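Adenosylmethionine-8-amino-7-oxononanoate aminotransferase (Methanocaldococcus jannaschii, PDB 6ZHK) probably catalyses the pyridoxal-phosphate-dependent transfer of an amino group from S-adenosyl-L-methionine to 8-amino-7-oxononanoate, a step in biotin synthesis. Local coordinates at residues I62-G68 with K301-Y307; F67-E73 with I355-V361; Q135-R140 with E318-F323. One frame throughout, in Å; residues are numbered along the deposited sequence. Where two conformers were deposited one is given.

In the fold
Contacts 1 and 2 are neighbours, their centres 11 Å apart. They share Phe67 and Gly68: contact 1 fixes this loop to residues 301-307, and contact 2 carries it on to the end of helix 343-358. Tyr307 OH of contact 1 reaches Arg71 N of contact 2 (2.9 Å), a probable hydrogen bond. Contact 1 holds Lys301, the predicted cofactor-bearing lysine, here without pyridoxal phosphate; from its side chain that of Phe356 in contact 2 is about 11 Å away. Contact 3 stands apart, about 17 Å from contact 1 and 24 Å from contact 2 between nearest atoms. Contacts 1 and 3 both touch the second subunit of the dimer.

Contact 1. Residues I62-G68 with K301-Y307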
loop_
_atom_site.group_PDB
_atom_site.type_symbol
_atom_site.label_atom_id
_atom_site.label_comp_id
_atom_site.label_asym_id
_atom_site.label_seq_id
_atom_site.Cartn_x
_atom_site.Cartn_y
_atom_site.Cartn_z
ATOM N N ILE A 62 7.649 -6.383 13.825
ATOM C CA ILE A 62 6.850 -7.217 12.929
ATOM C C ILE A 62 7.642 -7.440 11.624
ATOM O O ILE A 62 7.126 -7.265 10.480
ATOM C CB ILE A 62 5.395 -6.720 12.726
ATOM C CG1 ILE A 62 4.764 -6.064 13.963
ATOM C CG2 ILE A 62 4.499 -7.832 12.108
ATOM C CD1 ILE A 62 4.547 -7.005 15.128
ATOM N N TRP A 63 8.912 -7.850 11.825
ATOM C CA TRP A 63 9.665 -8.639 10.856
ATOM C C TRP A 63 10.178 -7.710 9.746
ATOM O O TRP A 63 10.471 -8.192 8.643
ATOM C CB TRP A 63 8.836 -9.805 10.250
ATOM C CG TRP A 63 7.951 -10.608 11.169
ATOM C CD1 TRP A 63 7.925 -10.620 12.530
ATOM C CD2 TRP A 63 6.896 -11.507 10.753
ATOM N NE1 TRP A 63 6.938 -11.469 12.994
ATOM C CE2 TRP A 63 6.268 -11.998 11.927
ATOM C CE3 TRP A 63 6.399 -11.910 9.507
ATOM C CZ2 TRP A 63 5.202 -12.894 11.871
ATOM C CZ3 TRP A 63 5.342 -12.794 9.447
ATOM C CH2 TRP A 63 4.785 -13.315 10.622
ATOM N N CYS A 64 10.374 -6.434 10.069
ATOM C CA CYS A 64 10.978 -5.492 9.120
ATOM C C CYS A 64 12.295 -4.853 9.589
ATOM O O CYS A 64 13.058 -4.325 8.757
ATOM C CB CYS A 64 9.979 -4.411 8.714
ATOM S SG CYS A 64 9.525 -3.316 10.090
ATOM N N ASN A 65 12.524 -4.760 10.905
ATOM C CA ASN A 65 13.684 -3.983 11.359
ATOM C C ASN A 65 14.946 -4.835 11.186
ATOM O O ASN A 65 14.995 -5.927 11.683
ATOM C CB ASN A 65 13.448 -3.492 12.787
ATOM C CG ASN A 65 14.628 -2.676 13.291
ATOM O OD1 ASN A 65 15.714 -3.206 13.538
ATOM N ND2 ASN A 65 14.469 -1.365 13.234
ATOM N N LEU A 66 15.974 -4.346 10.497
ATOM C CA LEU A 66 17.129 -5.208 10.258
ATOM C C LEU A 66 18.260 -4.825 11.198
ATOM O O LEU A 66 19.022 -5.679 11.596
ATOM C CB LEU A 66 17.646 -4.968 8.839
ATOM C CG LEU A 66 16.747 -5.458 7.684
ATOM C CD1 LEU A 66 17.490 -5.289 6.388
ATOM C CD2 LEU A 66 16.300 -6.911 7.895
ATOM N N PHE A 67 18.464 -3.544 11.399
ATOM C CA PHE A 67 19.727 -3.084 11.968
ATOM C C PHE A 67 19.540 -2.229 13.221
ATOM O O PHE A 67 20.485 -1.526 13.621
ATOM C CB PHE A 67 20.496 -2.285 10.914
ATOM C CG PHE A 67 20.876 -3.132 9.736
ATOM C CD1 PHE A 67 21.561 -4.337 9.916
ATOM C CD2 PHE A 67 20.553 -2.702 8.446
ATOM C CE1 PHE A 67 21.891 -5.128 8.827
ATOM C CE2 PHE A 67 20.896 -3.487 7.357
ATOM C CZ PHE A 67 21.585 -4.678 7.546
ATOM N N GLY A 68 18.365 -2.295 13.819
ATOM C CA GLY A 68 18.127 -1.502 15.025
ATOM C C GLY A 68 17.369 -0.227 14.672
ATOM O O GLY A 68 17.104 0.010 13.484
ATOM N N LYS A 301 9.126 -5.129 3.564
ATOM C CA LYS A 301 9.550 -5.135 4.962
ATOM C C LYS A 301 10.987 -4.667 5.096
ATOM O O LYS A 301 11.181 -3.473 5.126
ATOM C CB LYS A 301 9.361 -6.494 5.651
ATOM C CG LYS A 301 7.934 -6.851 5.992
ATOM C CD LYS A 301 7.772 -8.283 6.553
ATOM C CE LYS A 301 6.335 -8.743 6.656
ATOM N NZ LYS A 301 5.637 -7.990 7.704
ATOM N N GLY A 302 11.967 -5.603 5.133
ATOM C CA GLY A 302 13.348 -5.243 5.456
ATOM C C GLY A 302 14.072 -4.435 4.370
ATOM O O GLY A 302 15.198 -3.991 4.580
ATOM N N LEU A 303 13.443 -4.319 3.187
ATOM C CA LEU A 303 13.966 -3.549 2.083
ATOM C C LEU A 303 14.535 -2.201 2.548
ATOM O O LEU A 303 15.590 -1.804 2.048
ATOM C CB LEU A 303 12.869 -3.468 1.013
ATOM C CG LEU A 303 13.143 -2.633 -0.216
ATOM C CD1 LEU A 303 14.402 -3.082 -0.979
ATOM C CD2 LEU A 303 11.964 -2.787 -1.162
ATOM N N THR A 304 13.813 -1.451 3.422
ATOM C CA THR A 304 14.268 -0.139 3.860
ATOM C C THR A 304 14.986 -0.227 5.211
ATOM O O THR A 304 15.167 0.779 5.863
ATOM C CB THR A 304 13.067 0.809 3.999
ATOM O OG1 THR A 304 12.240 0.102 4.922
ATOM C CG2 THR A 304 12.360 0.971 2.683
ATOM N N GLY A 305 15.318 -1.457 5.631
ATOM C CA GLY A 305 15.891 -1.711 6.953
ATOM C C GLY A 305 14.854 -1.576 8.054
ATOM O O GLY A 305 15.187 -1.680 9.214
ATOM N N GLY A 306 13.586 -1.363 7.685
ATOM C CA GLY A 306 12.525 -1.370 8.659
ATOM C C GLY A 306 12.023 0.045 8.901
ATOM O O GLY A 306 11.247 0.237 9.826
ATOM N N TYR A 307 12.506 1.035 8.123
ATOM C CA TYR A 307 12.232 2.422 8.497
ATOM C C TYR A 307 11.122 3.065 7.701
ATOM O O TYR A 307 10.498 4.048 8.188
ATOM C CB TYR A 307 13.460 3.346 8.412
ATOM C CG TYR A 307 14.527 3.076 9.453
ATOM C CD1 TYR A 307 14.410 2.010 10.353
ATOM C CD2 TYR A 307 15.653 3.903 9.575
ATOM C CE1 TYR A 307 15.378 1.778 11.328
ATOM C CE2 TYR A 307 16.637 3.640 10.527
ATOM C CZ TYR A 307 16.510 2.577 11.410
ATOM O OH TYR A 307 17.503 2.347 12.363
HETATM O O HOH W 1 11.575 -0.433 12.439
HETATM O O HOH W 2 17.388 -1.114 10.791
#
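Three hydrogen bonds join the end of helix 60-63 and the loop after it to the loop between strands 296-299 and 311-315. Leu66 N donates to Gly305 O (3.1 Å, 158°), Tyr307 OH to Gly68 O (2.6 Å) and Lys301 NZ to Ile62 O (3.2 Å); the stronger partner of that amine is Thr338 OG1 of the second subunit. Asn65 forms an Asx motif, OD1 accepting from Gly68 N (2.8 Å), while its ND2 donates to Gly68 O (3.0 Å). One water bridges Asn65 ND2 (3.1 Å) and Gly306 O (2.7 Å), another Phe67 N (2.7 Å), Gly68 O (2.9 Å) and Gly305 O (2.8 Å). Lys301 is the predicted Schiff-base lysine of this class-III aminotransferase, so this end of the contact probably borders the active site, here without cofactor; the side chain of Ile62 is about 4 Å from that of Arg431 and that of Trp63 about 6 Å from that of Tyr155, both predicted substrate binders. Thr304 to Tyr307 make a type I' turn whose central Gly305 and Gly306 have positive phi. Gly306 CA sits 3.0 Å from Cys64 O, where a CB would clash with Cys64 O and Asn65 CA. CA-H...O contacts run from Gly302 CA to Cys64 O (3.4 Å) and from Asn65 CA to Gly305 O (3.5 Å). Cys64 CB packs on Lys301 CB (3.8 Å).

Contact 2. Residues F67-E73 with I355-V361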
loop_
_atom_site.group_PDB
_atom_site.type_symbol
_atom_site.label_atom_id
_atom_site.label_comp_id
_atom_site.label_asym_id
_atom_site.label_seq_id
_atom_site.Cartn_x
_atom_site.Cartn_y
_atom_site.Cartn_z
ATOM N N PHE A 67 18.464 -3.544 11.399
ATOM C CA PHE A 67 19.727 -3.084 11.968
ATOM C C PHE A 67 19.540 -2.229 13.221
ATOM O O PHE A 67 20.485 -1.526 13.621
ATOM C CB PHE A 67 20.496 -2.285 10.914
ATOM C CG PHE A 67 20.876 -3.132 9.736
ATOM C CD1 PHE A 67 21.561 -4.337 9.916
ATOM C CD2 PHE A 67 20.553 -2.702 8.446
ATOM C CE1 PHE A 67 21.891 -5.128 8.827
ATOM C CE2 PHE A 67 20.896 -3.487 7.357
ATOM C CZ PHE A 67 21.585 -4.678 7.546
ATOM N N GLY A 68 18.365 -2.295 13.819
ATOM C CA GLY A 68 18.127 -1.502 15.025
ATOM C C GLY A 68 17.369 -0.227 14.672
ATOM O O GLY A 68 17.104 0.010 13.484
ATOM N N HIS A 69 17.059 0.579 15.685
ATOM C CA HIS A 69 16.214 1.746 15.559
ATOM C C HIS A 69 16.994 3.055 15.518
ATOM O O HIS A 69 16.363 4.130 15.503
ATOM C CB HIS A 69 15.174 1.771 16.692
ATOM C CG HIS A 69 14.208 0.650 16.592
ATOM N ND1 HIS A 69 13.116 0.686 15.695
ATOM C CD2 HIS A 69 14.181 -0.558 17.204
ATOM C CE1 HIS A 69 12.417 -0.412 15.868
ATOM N NE2 HIS A 69 13.066 -1.214 16.748
ATOM N N SER A 70 18.333 2.983 15.451
ATOM C CA SER A 70 19.098 4.233 15.400
ATOM C C SER A 70 20.298 4.063 14.463
ATOM O O SER A 70 21.428 4.458 14.744
ATOM C CB SER A 70 19.508 4.656 16.812
ATOM O OG SER A 70 20.299 3.607 17.376
ATOM N N ARG A 71 20.036 3.478 13.303
ATOM C CA ARG A 71 21.118 3.176 12.387
ATOM C C ARG A 71 21.404 4.420 11.558
ATOM O O ARG A 71 20.570 4.825 10.766
ATOM C CB ARG A 71 20.771 1.978 11.500
ATOM C CG ARG A 71 21.941 1.558 10.629
ATOM C CD ARG A 71 22.904 0.756 11.478
ATOM N NE ARG A 71 24.137 0.705 10.703
ATOM C CZ ARG A 71 24.978 -0.323 10.705
ATOM N NH1 ARG A 71 24.713 -1.387 11.444
ATOM N NH2 ARG A 71 26.090 -0.276 9.972
ATOM N N LYS A 72 22.599 5.022 11.736
ATOM C CA LYS A 72 22.842 6.372 11.231
ATOM C C LYS A 72 22.783 6.471 9.708
ATOM O O LYS A 72 22.257 7.462 9.199
ATOM C CB LYS A 72 24.189 6.943 11.707
ATOM C CG LYS A 72 24.233 7.271 13.199
ATOM N N GLU A 73 23.313 5.458 8.998
ATOM C CA GLU A 73 23.392 5.571 7.540
ATOM C C GLU A 73 21.985 5.714 6.937
ATOM O O GLU A 73 21.799 6.420 5.932
ATOM C CB GLU A 73 24.001 4.312 6.931
ATOM C CG GLU A 73 25.470 4.066 7.304
ATOM C CD GLU A 73 25.648 3.168 8.512
ATOM O OE1 GLU A 73 24.831 3.239 9.430
ATOM O OE2 GLU A 73 26.588 2.362 8.509
ATOM N N ILE A 355 24.767 -0.913 3.620
ATOM C CA ILE A 355 25.169 -1.578 4.848
ATOM C C ILE A 355 25.460 -3.062 4.557
ATOM O O ILE A 355 26.526 -3.559 4.962
ATOM C CB ILE A 355 24.169 -1.388 5.998
ATOM C CG1 ILE A 355 24.131 0.058 6.470
ATOM C CG2 ILE A 355 24.488 -2.356 7.147
ATOM C CD1 ILE A 355 22.898 0.413 7.240
ATOM N N PHE A 356 24.593 -3.732 3.767
ATOM C CA PHE A 356 24.796 -5.147 3.480
ATOM C C PHE A 356 26.184 -5.424 2.923
ATOM O O PHE A 356 26.840 -6.384 3.359
ATOM C CB PHE A 356 23.729 -5.781 2.561
ATOM C CG PHE A 356 22.532 -6.284 3.347
ATOM C CD1 PHE A 356 22.530 -7.559 3.864
ATOM C CD2 PHE A 356 21.450 -5.462 3.640
ATOM C CE1 PHE A 356 21.461 -8.046 4.586
ATOM C CE2 PHE A 356 20.381 -5.941 4.380
ATOM C CZ PHE A 356 20.388 -7.229 4.874
ATOM N N GLU A 357 26.555 -4.599 1.939
ATOM C CA GLU A 357 27.760 -4.756 1.167
ATOM C C GLU A 357 28.984 -4.355 1.989
ATOM O O GLU A 357 29.953 -5.117 2.068
ATOM C CB GLU A 357 27.618 -3.901 -0.084
ATOM C CG GLU A 357 28.706 -4.202 -1.086
ATOM C CD GLU A 357 28.343 -3.645 -2.441
ATOM O OE1 GLU A 357 28.450 -2.411 -2.595
ATOM O OE2 GLU A 357 27.933 -4.441 -3.317
ATOM N N LYS A 358 28.923 -3.169 2.610
ATOM C CA LYS A 358 30.069 -2.608 3.319
ATOM C C LYS A 358 30.357 -3.340 4.636
ATOM O O LYS A 358 31.503 -3.318 5.087
ATOM C CB LYS A 358 29.898 -1.095 3.508
ATOM N N GLU A 359 29.359 -3.974 5.294
ATOM C CA GLU A 359 29.632 -4.607 6.585
ATOM C C GLU A 359 29.591 -6.135 6.491
ATOM O O GLU A 359 29.595 -6.847 7.519
ATOM C CB GLU A 359 28.724 -4.075 7.708
ATOM C CG GLU A 359 28.680 -2.539 7.852
ATOM C CD GLU A 359 29.964 -1.691 7.753
ATOM O OE1 GLU A 359 31.061 -2.202 8.032
ATOM O OE2 GLU A 359 29.876 -0.493 7.423
ATOM N N ASN A 360 29.481 -6.660 5.264
ATOM C CA ASN A 360 29.524 -8.098 5.085
ATOM C C ASN A 360 28.494 -8.801 6.000
ATOM O O ASN A 360 28.772 -9.796 6.686
ATOM C CB ASN A 360 30.982 -8.562 5.175
ATOM C CG ASN A 360 31.297 -9.875 4.480
ATOM O OD1 ASN A 360 30.616 -10.305 3.540
ATOM N ND2 ASN A 360 32.349 -10.535 4.935
ATOM N N VAL A 361 27.244 -8.307 5.933
ATOM C CA VAL A 361 26.213 -8.739 6.848
ATOM C C VAL A 361 25.945 -10.244 6.791
ATOM O O VAL A 361 25.804 -10.890 7.844
ATOM C CB VAL A 361 24.931 -7.899 6.641
ATOM C CG1 VAL A 361 23.818 -8.464 7.495
ATOM C CG2 VAL A 361 25.232 -6.444 7.018
#
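The ring of Phe67 is the main bump, and the hollow that takes its tip is lined by Ile355, Phe356 and Val361. Ile355 CG2 lies over one face of the ring, 3.9 Å from its centroid and 19° off the normal, a CH-pi contact. The leading edge of Phe67 points at the face of Phe356 in an offset edge-to-face pair: centroids are 5.3 Å apart, planes meet at 61°, and Phe67 CZ approaches Phe356 CE2 to 3.6 Å. Val361 CG2 borders the pocket 4.0 Å from Phe67 CE1. Ile355 itself fills a corner, the same CG2 also lying over the face of the Arg71 guanidinium while its CD1 is 3.7 Å from Arg71 NE. A two-pronged salt bridge holds Arg71 and Glu73 in roughly one plane, Arg71 NE to Glu73 OE1 at 2.9 Å and Arg71 NH2 to Glu73 OE2 at 3.1 Å. At the rim Glu359 CG meets the guanidinium edge, 4.0 Å from Arg71 NH2, but its carboxylate stays beyond salt-bridge range. This is plain packing, joining the start of helix 72-82 and the loop before it to the residues after helix 343-358 and the end of that helix, which probably corresponds to the long interdomain helix of fold type I aminotransferases.

Contact 3. Residues Q135-R140 with E318-F323; sequences QYYVLR and EIYNQF
This is partly buried helix-on-helix packing beside the second subunit: the late part of helix 122-140 meets helix 317-321 and the turn after it. Residues 135-139 and 318-320 are helical; Gln322 and Phe323 have phi/psi near -61/-23 and -96/8, and Phe323 N bonds Tyr320 O (3.0 Å). CA atoms come nearest at Tyr136-Gln322 (6.1 Å). Tyr136 (chi1 t, chi2 near 78°) extends across the interface, and its OH gives Glu318 OE2 a very short hydrogen bond (2.4 Å). Ile319 (m, m), in the conformer given, sets CD1 over the Tyr136 ring face, 3.3 Å from the centroid, a CH-pi contact; Gln322 (m, m) has CG 3.3 Å from Tyr136 CD1. The contact joins helix 122-140 to the short helix following strand 311-315 of the seven-stranded mixed sheet of this fold type I enzyme. Leu139 (m, t) places CD1 3.9 Å from the centroid of Phe323 (chi1 m), over its face, while Gln135 OE1 lies 3.6 Å from Phe323 CE2. Trp22 of the second subunit packs edge-to-face with Phe323.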
loop_
_atom_site.group_PDB
_atom_site.type_symbol
_atom_site.label_atom_id
_atom_site.label_comp_id
_atom_site.label_asym_id
_atom_site.label_seq_id
_atom_site.Cartn_x
_atom_site.Cartn_y
_atom_site.Cartn_z
ATOM N N GLN A 135 -2.222 -11.091 -16.603
ATOM C CA GLN A 135 -2.272 -10.364 -17.870
ATOM C C GLN A 135 -1.207 -10.855 -18.835
ATOM O O GLN A 135 -1.442 -10.865 -20.050
ATOM C CB GLN A 135 -2.285 -8.852 -17.661
ATOM C CG GLN A 135 -2.396 -8.118 -19.000
ATOM C CD GLN A 135 -2.690 -6.668 -18.768
ATOM O OE1 GLN A 135 -2.456 -6.131 -17.682
ATOM N NE2 GLN A 135 -3.043 -5.993 -19.853
ATOM N N TYR A 136 -0.089 -11.369 -18.305
ATOM C CA TYR A 136 0.894 -11.995 -19.184
ATOM C C TYR A 136 0.205 -13.017 -20.100
ATOM O O TYR A 136 0.419 -13.032 -21.325
ATOM C CB TYR A 136 1.957 -12.702 -18.359
ATOM C CG TYR A 136 2.892 -13.624 -19.111
ATOM C CD1 TYR A 136 3.968 -13.133 -19.867
ATOM C CD2 TYR A 136 2.698 -14.992 -19.065
ATOM C CE1 TYR A 136 4.873 -14.009 -20.504
ATOM C CE2 TYR A 136 3.583 -15.865 -19.712
ATOM C CZ TYR A 136 4.629 -15.368 -20.464
ATOM O OH TYR A 136 5.517 -16.252 -21.053
ATOM N N TYR A 137 -0.570 -13.931 -19.510
ATOM C CA TYR A 137 -1.126 -15.018 -20.306
ATOM C C TYR A 137 -2.212 -14.497 -21.237
ATOM O O TYR A 137 -2.333 -14.974 -22.356
ATOM C CB TYR A 137 -1.691 -16.145 -19.434
ATOM C CG TYR A 137 -0.608 -16.956 -18.755
ATOM C CD1 TYR A 137 0.215 -17.797 -19.497
ATOM C CD2 TYR A 137 -0.378 -16.850 -17.378
ATOM C CE1 TYR A 137 1.207 -18.569 -18.892
ATOM C CE2 TYR A 137 0.606 -17.625 -16.776
ATOM C CZ TYR A 137 1.397 -18.477 -17.519
ATOM O OH TYR A 137 2.373 -19.203 -16.885
ATOM N N VAL A 138 -2.987 -13.490 -20.803
ATOM C CA VAL A 138 -3.941 -12.944 -21.744
ATOM C C VAL A 138 -3.205 -12.400 -22.971
ATOM O O VAL A 138 -3.646 -12.581 -24.128
ATOM C CB VAL A 138 -4.717 -11.804 -21.068
ATOM C CG1 VAL A 138 -5.479 -11.001 -22.098
ATOM C CG2 VAL A 138 -5.621 -12.334 -19.964
ATOM N N LEU A 139 -2.117 -11.669 -22.749
ATOM C CA LEU A 139 -1.427 -11.000 -23.832
ATOM C C LEU A 139 -0.742 -12.040 -24.710
ATOM O O LEU A 139 -0.625 -11.839 -25.896
ATOM C CB LEU A 139 -0.366 -10.028 -23.265
ATOM C CG LEU A 139 -0.954 -8.728 -22.694
ATOM C CD1 LEU A 139 0.119 -7.939 -21.966
ATOM C CD2 LEU A 139 -1.555 -7.882 -23.810
ATOM N N ARG A 140 -0.281 -13.112 -24.102
ATOM C CA ARG A 140 0.439 -14.132 -24.853
ATOM C C ARG A 140 -0.537 -14.989 -25.678
ATOM O O ARG A 140 -0.107 -15.781 -26.525
ATOM C CB ARG A 140 1.168 -15.072 -23.898
ATOM C CG ARG A 140 2.262 -15.907 -24.563
ATOM C CD ARG A 140 2.945 -16.755 -23.498
ATOM N NE ARG A 140 2.117 -17.859 -22.966
ATOM C CZ ARG A 140 2.595 -18.946 -22.399
ATOM N NH1 ARG A 140 1.776 -19.901 -22.035
ATOM N NH2 ARG A 140 3.886 -19.057 -22.141
ATOM N N GLU A 318 11.045 -11.932 -19.876
ATOM C CA GLU A 318 10.012 -12.652 -20.617
ATOM C C GLU A 318 8.633 -12.093 -20.231
ATOM O O GLU A 318 7.801 -11.789 -21.073
ATOM C CB GLU A 318 10.129 -14.161 -20.379
ATOM C CG GLU A 318 8.913 -14.987 -20.828
ATOM C CD GLU A 318 8.453 -15.050 -22.292
ATOM O OE1 GLU A 318 9.295 -14.727 -23.194
ATOM O OE2 GLU A 318 7.228 -15.414 -22.563
ATOM N N ILE A 319 8.441 -11.888 -18.943
ATOM C CA ILE A 319 7.148 -11.390 -18.497
ATOM C C ILE A 319 6.960 -9.946 -18.957
ATOM O O ILE A 319 5.923 -9.609 -19.520
ATOM C CB ILE A 319 7.000 -11.566 -16.982
ATOM C CG1 ILE A 319 6.861 -13.056 -16.623
ATOM C CG2 ILE A 319 5.852 -10.681 -16.415
ATOM C CD1 ILE A 319 5.719 -13.795 -17.262
ATOM N N TYR A 320 7.966 -9.105 -18.700
ATOM C CA TYR A 320 7.926 -7.697 -19.013
ATOM C C TYR A 320 7.630 -7.497 -20.515
ATOM O O TYR A 320 6.895 -6.599 -20.931
ATOM C CB TYR A 320 9.291 -7.115 -18.604
ATOM C CG TYR A 320 9.645 -5.716 -19.062
ATOM C CD1 TYR A 320 10.149 -5.471 -20.343
ATOM C CD2 TYR A 320 9.556 -4.630 -18.178
ATOM C CE1 TYR A 320 10.511 -4.180 -20.746
ATOM C CE2 TYR A 320 9.954 -3.350 -18.549
ATOM C CZ TYR A 320 10.436 -3.131 -19.836
ATOM O OH TYR A 320 10.873 -1.899 -20.178
ATOM N N ASN A 321 8.253 -8.327 -21.347
ATOM C CA ASN A 321 8.188 -8.049 -22.779
ATOM C C ASN A 321 6.793 -8.213 -23.368
ATOM O O ASN A 321 6.530 -7.608 -24.405
ATOM C CB ASN A 321 9.103 -8.991 -23.570
ATOM C CG ASN A 321 10.569 -8.640 -23.429
ATOM O OD1 ASN A 321 10.908 -7.533 -23.047
ATOM N ND2 ASN A 321 11.468 -9.599 -23.651
ATOM N N GLN A 322 5.926 -9.048 -22.766
ATOM C CA GLN A 322 4.573 -9.233 -23.247
ATOM C C GLN A 322 3.810 -7.919 -23.193
ATOM O O GLN A 322 2.858 -7.767 -23.941
ATOM C CB GLN A 322 3.747 -10.242 -22.423
ATOM C CG GLN A 322 3.857 -11.689 -22.865
ATOM C CD GLN A 322 3.614 -12.007 -24.332
ATOM O OE1 GLN A 322 2.725 -11.467 -24.985
ATOM N NE2 GLN A 322 4.456 -12.855 -24.876
ATOM N N PHE A 323 4.222 -6.959 -22.337
ATOM C CA PHE A 323 3.439 -5.733 -22.166
ATOM C C PHE A 323 3.955 -4.587 -23.045
ATOM O O PHE A 323 3.474 -3.441 -22.956
ATOM C CB PHE A 323 3.478 -5.268 -20.706
ATOM C CG PHE A 323 2.864 -6.253 -19.747
ATOM C CD1 PHE A 323 3.537 -7.404 -19.373
ATOM C CD2 PHE A 323 1.604 -6.004 -19.214
ATOM C CE1 PHE A 323 2.942 -8.278 -18.460
ATOM C CE2 PHE A 323 0.986 -6.898 -18.326
ATOM C CZ PHE A 323 1.649 -8.053 -17.945
#